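Local structure of hydrogenase expression/formation protein HypE (Desulfovibrio vulgaris subsp. vulgaris, 2Z1U) at residues 57-61 against 339-343; 158-162 against 233-237; 263-267 against 329-334. The protein takes part in [NiFe]-hydrogenase maturation, binding ATP and magnesium and, as in other HypE proteins, probably dehydrating a carbamoyl group carried on its C-terminal thiol to thiocyanate. All coordinates share one frame; numbering follows the deposited sequence.

Interaction 1: 57-61 against 339-343; sequences SYTVD and LPRIC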
loop_
_atom_site.group_PDB
_atom_site.type_symbol
_atom_site.label_atom_id
_atom_site.label_comp_id
_atom_site.label_asym_id
_atom_site.label_seq_id
_atom_site.Cartn_x
_atom_site.Cartn_y
_atom_site.Cartn_z
ATOM N N SER A 57 6.377 -0.130 -2.620
ATOM C CA SER A 57 6.476 -1.581 -2.635
ATOM C C SER A 57 7.947 -1.951 -2.594
ATOM O O SER A 57 8.782 -1.215 -3.102
ATOM C CB SER A 57 5.845 -2.201 -3.877
ATOM O OG SER A 57 4.479 -1.877 -3.990
ATOM N N TYR A 58 8.239 -3.115 -2.017
ATOM C CA TYR A 58 9.605 -3.576 -1.788
ATOM C C TYR A 58 9.778 -4.916 -2.487
ATOM O O TYR A 58 8.965 -5.825 -2.324
ATOM C CB TYR A 58 9.907 -3.623 -0.280
ATOM C CG TYR A 58 9.822 -2.226 0.312
ATOM C CD1 TYR A 58 8.592 -1.715 0.742
ATOM C CD2 TYR A 58 10.956 -1.383 0.371
ATOM C CE1 TYR A 58 8.479 -0.432 1.243
ATOM C CE2 TYR A 58 10.856 -0.052 0.868
ATOM C CZ TYR A 58 9.603 0.409 1.306
ATOM O OH TYR A 58 9.430 1.682 1.837
ATOM N N THR A 59 10.818 -5.003 -3.312
ATOM C CA THR A 59 10.991 -6.114 -4.252
ATOM C C THR A 59 12.435 -6.629 -4.190
ATOM O O THR A 59 12.905 -7.288 -5.115
ATOM C CB THR A 59 10.670 -5.683 -5.719
ATOM O OG1 THR A 59 11.477 -4.557 -6.060
ATOM C CG2 THR A 59 9.197 -5.293 -5.888
ATOM N N VAL A 60 13.123 -6.338 -3.091
ATOM C CA VAL A 60 14.570 -6.609 -2.984
ATOM C C VAL A 60 14.892 -8.097 -3.189
ATOM O O VAL A 60 14.180 -8.995 -2.707
ATOM C CB VAL A 60 15.167 -6.071 -1.651
ATOM C CG1 VAL A 60 14.636 -6.856 -0.465
ATOM C CG2 VAL A 60 16.717 -6.070 -1.661
ATOM N N ASP A 61 15.949 -8.334 -3.949
ATOM C CA ASP A 61 16.458 -9.666 -4.189
ATOM C C ASP A 61 17.958 -9.600 -3.976
ATOM O O ASP A 61 18.635 -8.857 -4.693
ATOM C CB ASP A 61 16.118 -10.103 -5.615
ATOM C CG ASP A 61 16.651 -11.485 -5.949
ATOM O OD1 ASP A 61 17.150 -11.649 -7.081
ATOM O OD2 ASP A 61 16.590 -12.393 -5.089
ATOM N N LEU A 339 19.828 -1.819 -12.821
ATOM C CA LEU A 339 20.155 -2.477 -11.550
ATOM C C LEU A 339 18.859 -2.921 -10.872
ATOM O O LEU A 339 18.315 -2.191 -10.042
ATOM C CB LEU A 339 20.930 -1.516 -10.632
ATOM C CG LEU A 339 22.113 -0.723 -11.221
ATOM C CD1 LEU A 339 22.474 0.469 -10.340
ATOM C CD2 LEU A 339 23.339 -1.616 -11.465
ATOM N N PRO A 340 18.364 -4.124 -11.215
ATOM C CA PRO A 340 16.992 -4.477 -10.837
ATOM C C PRO A 340 16.872 -4.945 -9.392
ATOM O O PRO A 340 17.821 -5.513 -8.828
ATOM C CB PRO A 340 16.637 -5.619 -11.804
ATOM C CG PRO A 340 17.943 -6.238 -12.165
ATOM C CD PRO A 340 19.038 -5.218 -11.941
ATOM N N ARG A 341 15.715 -4.665 -8.797
ATOM C CA ARG A 341 15.356 -5.209 -7.497
ATOM C C ARG A 341 16.417 -4.951 -6.410
ATOM O O ARG A 341 16.694 -5.814 -5.571
ATOM C CB ARG A 341 15.023 -6.696 -7.656
ATOM C CG ARG A 341 13.742 -6.914 -8.452
ATOM C CD ARG A 341 13.413 -8.380 -8.578
ATOM N NE ARG A 341 12.989 -8.952 -7.308
ATOM C CZ ARG A 341 12.820 -10.251 -7.092
ATOM N NH1 ARG A 341 13.051 -11.135 -8.067
ATOM N NH2 ARG A 341 12.430 -10.665 -5.897
ATOM N N ILE A 342 16.996 -3.752 -6.433
ATOM C CA ILE A 342 17.934 -3.334 -5.383
ATOM C C ILE A 342 17.191 -2.905 -4.110
ATOM O O ILE A 342 17.794 -2.737 -3.063
ATOM C CB ILE A 342 18.943 -2.220 -5.848
ATOM C CG1 ILE A 342 18.249 -1.143 -6.680
ATOM C CG2 ILE A 342 20.091 -2.824 -6.697
ATOM C CD1 ILE A 342 17.372 -0.180 -5.887
ATOM N N CYS A 343 15.880 -2.709 -4.240
ATOM C CA CYS A 343 14.971 -2.521 -3.109
ATOM C C CYS A 343 13.603 -3.047 -3.501
ATOM O O CYS A 343 13.384 -3.514 -4.639
ATOM C CB CYS A 343 14.865 -1.047 -2.712
ATOM S SG CYS A 343 14.280 0.019 -4.054
ATOM O OXT CYS A 343 12.703 -3.017 -2.662
HETATM O O HOH W 1 11.489 -9.709 -3.251
#
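Thr59 grips the C-terminal carboxylate of Cys343 with two donors, one for each oxygen. Its backbone N gives a nearly straight bond to Cys343 OXT (2.8 Å), while its hydroxyl OG1 reaches Cys343 O over 2.6 Å, in the plane of that C=O and on a lone pair. A chi1 of 55° sets OG1 between the threonine's own N and carbonyl carbon, which lets amide and hydroxyl serve the same carboxylate. The remaining polar atom of Thr59 is used as well: Arg341 NE donates to Thr59 O over 2.8 Å, lying in the carbonyl plane, with the oxygen at the guanidinium edge. A bend at chi3 (70°) turns the guanidinium to this position. Its other nitrogens are also engaged, NH1 in a salt bridge with Asp139 and NH2 through a water that it shares with Val60 O. Asp61 lies over one guanidinium face, its CB 3.6 Å from Arg341 CZ, with the carboxylate stacked at 20° to the guanidinium. Asp61 OD1 and Arg341 NH1 stay 4.2 Å apart, so only a general attraction of charge acts between them. On the backbone, Asp61 N donates to Arg341 O (3.1 Å), and Val60 CA-H approaches the same oxygen; Arg185 adds a weak bond there and holds Asp61 O and Pro340 O. The Cys343 side chain points away from 57-61 and touches Glu271, its nearest atom about 5 Å from the bound ATP. The chemistry is consistent with a terminal cysteine whose carboxylate is fixed while its side chain lies near the nucleotide, as in other HypE proteins, where this cysteine probably carries the carbamoyl group.

Interaction 2: 158-162 against 233-237; sequences SGDRA and IAGQS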
loop_
_atom_site.group_PDB
_atom_site.type_symbol
_atom_site.label_atom_id
_atom_site.label_comp_id
_atom_site.label_asym_id
_atom_site.label_seq_id
_atom_site.Cartn_x
_atom_site.Cartn_y
_atom_site.Cartn_z
ATOM N N SER A 158 10.078 20.378 0.839
ATOM C CA SER A 158 9.490 20.053 -0.451
ATOM C C SER A 158 10.566 20.140 -1.533
ATOM O O SER A 158 11.439 21.004 -1.472
ATOM C CB SER A 158 8.356 21.030 -0.761
ATOM O OG SER A 158 7.737 20.711 -1.994
ATOM N N GLY A 159 10.496 19.254 -2.525
ATOM C CA GLY A 159 11.493 19.200 -3.603
ATOM C C GLY A 159 11.679 20.513 -4.348
ATOM O O GLY A 159 12.763 20.783 -4.878
ATOM N N ASP A 160 10.631 21.335 -4.363
ATOM C CA ASP A 160 10.641 22.617 -5.076
ATOM C C ASP A 160 11.103 23.825 -4.249
ATOM O O ASP A 160 10.991 24.970 -4.700
ATOM C CB ASP A 160 9.274 22.877 -5.743
ATOM C CG ASP A 160 8.150 23.131 -4.746
ATOM O OD1 ASP A 160 8.334 22.966 -3.518
ATOM O OD2 ASP A 160 7.050 23.490 -5.206
ATOM N N ARG A 161 11.653 23.575 -3.060
ATOM C CA ARG A 161 12.010 24.668 -2.138
ATOM C C ARG A 161 13.509 24.970 -1.972
ATOM O O ARG A 161 13.885 25.829 -1.153
ATOM C CB ARG A 161 11.341 24.431 -0.769
ATOM C CG ARG A 161 9.808 24.515 -0.805
ATOM C CD ARG A 161 9.180 24.613 0.600
ATOM N NE ARG A 161 9.653 25.806 1.299
ATOM C CZ ARG A 161 10.163 25.833 2.530
ATOM N NH1 ARG A 161 10.244 24.726 3.263
ATOM N NH2 ARG A 161 10.586 26.994 3.032
ATOM N N ALA A 162 14.360 24.292 -2.748
ATOM C CA ALA A 162 15.789 24.613 -2.769
ATOM C C ALA A 162 15.966 25.988 -3.409
ATOM O O ALA A 162 15.405 26.257 -4.469
ATOM C CB ALA A 162 16.581 23.570 -3.537
ATOM N N ILE A 233 15.589 17.398 -7.381
ATOM C CA ILE A 233 15.478 18.617 -6.597
ATOM C C ILE A 233 15.855 19.828 -7.464
ATOM O O ILE A 233 15.112 20.810 -7.517
ATOM C CB ILE A 233 16.342 18.544 -5.328
ATOM C CG1 ILE A 233 15.790 17.482 -4.355
ATOM C CG2 ILE A 233 16.513 19.932 -4.716
ATOM C CD1 ILE A 233 16.841 16.911 -3.379
ATOM N N ALA A 234 16.996 19.766 -8.145
ATOM C CA ALA A 234 17.364 20.848 -9.062
ATOM C C ALA A 234 16.241 21.165 -10.067
ATOM O O ALA A 234 15.938 22.337 -10.309
ATOM C CB ALA A 234 18.684 20.540 -9.769
ATOM N N GLY A 235 15.624 20.126 -10.633
ATOM C CA GLY A 235 14.515 20.285 -11.574
ATOM C C GLY A 235 13.248 20.880 -10.971
ATOM O O GLY A 235 12.664 21.802 -11.538
ATOM N N GLN A 236 12.837 20.369 -9.812
ATOM C CA GLN A 236 11.650 20.869 -9.106
ATOM C C GLN A 236 11.871 22.294 -8.619
ATOM O O GLN A 236 10.941 23.089 -8.605
ATOM C CB GLN A 236 11.304 19.983 -7.902
ATOM C CG GLN A 236 10.761 18.605 -8.266
ATOM C CD GLN A 236 10.205 17.858 -7.078
ATOM O OE1 GLN A 236 8.992 17.717 -6.946
ATOM N NE2 GLN A 236 11.078 17.343 -6.232
ATOM N N SER A 237 13.091 22.603 -8.193
ATOM C CA SER A 237 13.410 23.939 -7.686
ATOM C C SER A 237 13.882 24.888 -8.789
ATOM O O SER A 237 14.093 26.073 -8.546
ATOM C CB SER A 237 14.450 23.867 -6.564
ATOM O OG SER A 237 13.974 23.068 -5.490
HETATM O O HOH W 2 15.342 27.707 -6.676
#
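Ser237 OG sits between two backbone groups of the facing loop, donating to Gly159 O (2.7 Å) and accepting from Ala162 N (3.0 Å). The first bond meets the carbonyl with the hydroxyl tilted 19° from its plane; the second is bent, with 137° at the hydrogen. With chi1 at -59°, OG lies opposite the serine's own carbonyl carbon and projects toward the loop. Ala162 CB packs beside the hydroxyl and touches Ile233 CG2 at 3.8 Å; one residue earlier on the helix, Gln236 CB rests against the Gly159 carbonyl, and Asp160 CB lies 3.3 Å from Gln236 O. The loop is a tight turn closed by Arg161 N donating to Ser158 O. It packs on the C-terminal part of helix 225-237, where Ser237 N donates to Ile233 O, in the C-terminal domain of this PurM (AIR synthase)-like fold. A water lies 2.6 Å from Ala162 O and 2.8 Å from Ser237 O. Farther out, Ala162 and Ile233 both rest on Val217 and Ile277, in the adjacent strands 217-219 and 275-278. Arg161 NH1 binds Ala156 O, and Ser158 pairs through its backbone with His216. Ser158 OG is hydrogen-bonded to Asn40 of the second subunit, a residue that binds ATP.

Interaction 3: 263-267 against 329-334; sequences LDPLY and RLLSML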
loop_
_atom_site.group_PDB
_atom_site.type_symbol
_atom_site.label_atom_id
_atom_site.label_comp_id
_atom_site.label_asym_id
_atom_site.label_seq_id
_atom_site.Cartn_x
_atom_site.Cartn_y
_atom_site.Cartn_z
ATOM N N LEU A 263 30.458 -0.250 -10.999
ATOM C CA LEU A 263 29.348 0.528 -10.462
ATOM C C LEU A 263 29.786 1.932 -10.015
ATOM O O LEU A 263 30.931 2.150 -9.631
ATOM C CB LEU A 263 28.697 -0.217 -9.277
ATOM C CG LEU A 263 28.185 -1.658 -9.447
ATOM C CD1 LEU A 263 27.823 -2.271 -8.087
ATOM C CD2 LEU A 263 27.001 -1.735 -10.403
ATOM N N ASP A 264 28.850 2.875 -10.047
ATOM C CA ASP A 264 29.106 4.247 -9.613
ATOM C C ASP A 264 28.361 4.478 -8.294
ATOM O O ASP A 264 27.129 4.445 -8.271
ATOM C CB ASP A 264 28.639 5.219 -10.709
ATOM C CG ASP A 264 29.035 6.664 -10.442
ATOM O OD1 ASP A 264 29.194 7.401 -11.437
ATOM O OD2 ASP A 264 29.199 7.068 -9.268
ATOM N N PRO A 265 29.107 4.696 -7.190
ATOM C CA PRO A 265 28.481 4.852 -5.866
ATOM C C PRO A 265 27.502 6.031 -5.790
ATOM O O PRO A 265 26.632 6.054 -4.928
ATOM C CB PRO A 265 29.675 5.086 -4.930
ATOM C CG PRO A 265 30.814 5.519 -5.833
ATOM C CD PRO A 265 30.581 4.797 -7.125
ATOM N N LEU A 266 27.646 7.006 -6.688
ATOM C CA LEU A 266 26.735 8.161 -6.703
ATOM C C LEU A 266 25.349 7.877 -7.289
ATOM O O LEU A 266 24.458 8.723 -7.207
ATOM C CB LEU A 266 27.373 9.338 -7.443
ATOM C CG LEU A 266 28.797 9.759 -7.059
ATOM C CD1 LEU A 266 29.281 10.818 -8.052
ATOM C CD2 LEU A 266 28.867 10.254 -5.616
ATOM N N TYR A 267 25.193 6.710 -7.913
ATOM C CA TYR A 267 23.934 6.309 -8.547
ATOM C C TYR A 267 23.331 5.063 -7.912
ATOM O O TYR A 267 22.282 4.587 -8.361
ATOM C CB TYR A 267 24.124 6.067 -10.048
ATOM C CG TYR A 267 24.368 7.321 -10.851
ATOM C CD1 TYR A 267 25.631 7.895 -10.911
ATOM C CD2 TYR A 267 23.323 7.958 -11.504
ATOM C CE1 TYR A 267 25.868 9.080 -11.655
ATOM C CE2 TYR A 267 23.543 9.127 -12.257
ATOM C CZ TYR A 267 24.808 9.688 -12.317
ATOM O OH TYR A 267 25.008 10.846 -13.056
ATOM N N ARG A 329 32.230 17.385 -13.762
ATOM C CA ARG A 329 31.442 16.287 -14.290
ATOM C C ARG A 329 29.973 16.622 -14.108
ATOM O O ARG A 329 29.514 16.936 -12.995
ATOM C CB ARG A 329 31.806 14.959 -13.597
ATOM C CG ARG A 329 30.644 13.998 -13.408
ATOM C CD ARG A 329 30.941 12.602 -13.915
ATOM N NE ARG A 329 31.555 11.804 -12.874
ATOM C CZ ARG A 329 30.987 10.775 -12.240
ATOM N NH1 ARG A 329 29.766 10.336 -12.554
ATOM N NH2 ARG A 329 31.691 10.168 -11.292
ATOM N N LEU A 330 29.229 16.555 -15.207
ATOM C CA LEU A 330 27.776 16.683 -15.154
ATOM C C LEU A 330 27.200 15.359 -14.662
ATOM O O LEU A 330 27.471 14.312 -15.247
ATOM C CB LEU A 330 27.237 17.060 -16.548
ATOM C CG LEU A 330 25.738 17.321 -16.701
ATOM C CD1 LEU A 330 25.252 18.491 -15.846
ATOM C CD2 LEU A 330 25.383 17.528 -18.179
ATOM N N LEU A 331 26.433 15.403 -13.569
ATOM C CA LEU A 331 25.745 14.218 -13.066
ATOM C C LEU A 331 24.319 14.180 -13.608
ATOM O O LEU A 331 23.413 14.744 -13.000
ATOM C CB LEU A 331 25.706 14.201 -11.520
ATOM C CG LEU A 331 27.007 14.216 -10.702
ATOM C CD1 LEU A 331 26.705 14.117 -9.170
ATOM C CD2 LEU A 331 27.937 13.103 -11.140
ATOM N N SER A 332 24.114 13.507 -14.733
ATOM C CA SER A 332 22.773 13.372 -15.307
ATOM C C SER A 332 22.087 12.110 -14.809
ATOM O O SER A 332 22.727 11.258 -14.201
ATOM C CB SER A 332 22.839 13.382 -16.835
ATOM O OG SER A 332 23.509 14.542 -17.288
ATOM N N MET A 333 20.778 12.005 -15.046
ATOM C CA MET A 333 19.990 10.825 -14.730
ATOM C C MET A 333 20.384 9.629 -15.625
ATOM O O MET A 333 20.778 9.798 -16.793
ATOM C CB MET A 333 18.502 11.056 -14.797
ATOM C CG MET A 333 17.891 11.808 -13.607
ATOM S SD MET A 333 16.067 11.820 -13.641
ATOM C CE MET A 333 15.711 13.137 -12.487
ATOM N N LEU A 334 20.214 8.391 -15.044
ATOM C CA LEU A 334 20.655 7.029 -15.523
ATOM C C LEU A 334 20.381 6.795 -17.004
ATOM O O LEU A 334 20.534 7.561 -17.957
ATOM C CB LEU A 334 19.914 5.985 -14.686
ATOM C CG LEU A 334 20.173 6.015 -13.178
ATOM C CD1 LEU A 334 19.192 5.098 -12.464
ATOM C CD2 LEU A 334 21.606 5.598 -12.889
HETATM O O HOH W 3 31.539 8.503 -9.324
HETATM O O HOH W 4 27.590 10.250 -14.489
#
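Across this contact the backbones stay well apart, even Tyr267 CA and Leu334 CA being 7.7 Å from each other, and side chains bridge the interval. Residues 264-267 form a type I beta turn, closed by Tyr267 N donating to Asp264 O, with an Asx turn laid over it: Asp264 OD2 accepts from Leu266 N at 3.0 Å. The turn faces the end of strand 328-330, an outermost strand, within this chain, of the C-terminal domain's sheet, and the residues that follow it. Asp264 divides its carboxylate between the two tasks. While OD2 closes the Asx turn, OD1 uses its syn lone pair for a salt bridge to Arg329 NH1 (3.2 Å), the carboxylate and guanidinium planes being 55° apart. Arg329 gets there by bends at chi2 and chi3, and a water joins its NH2 to Asp264 OD2. Tyr267 is aimed at the 329-334 segment by a chi1 of -71°, and its hydroxyl donates to Ser332 O over 2.6 Å, in the carbonyl plane, the acceptor lying at the ring's edge. Leu334 runs past the ring in the opposite direction, its CD2 lying against Tyr267 CB and the CD2 side of the ring. Leu266 crosses Leu331 at about a right angle, CD1 to CD2 4.1 Å, and both leucines also rest on Met321. A second water ties the two polar centres together, donating to Tyr267 OH at 3.0 Å and accepting from Arg329 NH1 at 2.9 Å.

In the fold
Followed from the N terminus, the chain first lays down strand 50-58, whose end (57-61) waits for the C-terminal tail, 339-343; interaction 1 therefore closes a loop of 277 residues that encloses the other two. Within it, interaction 2 joins the loop before strand 167-170 to the end of helix 225-237 and is complete before interaction 3 begins, which links the loop after helix 252-260 to the chain leaving strand 328-330. No two cross. Interaction 1 ties the C terminus to the N-terminal domain's sheet and touches interaction 3, where Leu339 packs on Leu263; interactions 2 and 3 approach to about 7 Å between nearest atoms. All three also touch the second subunit.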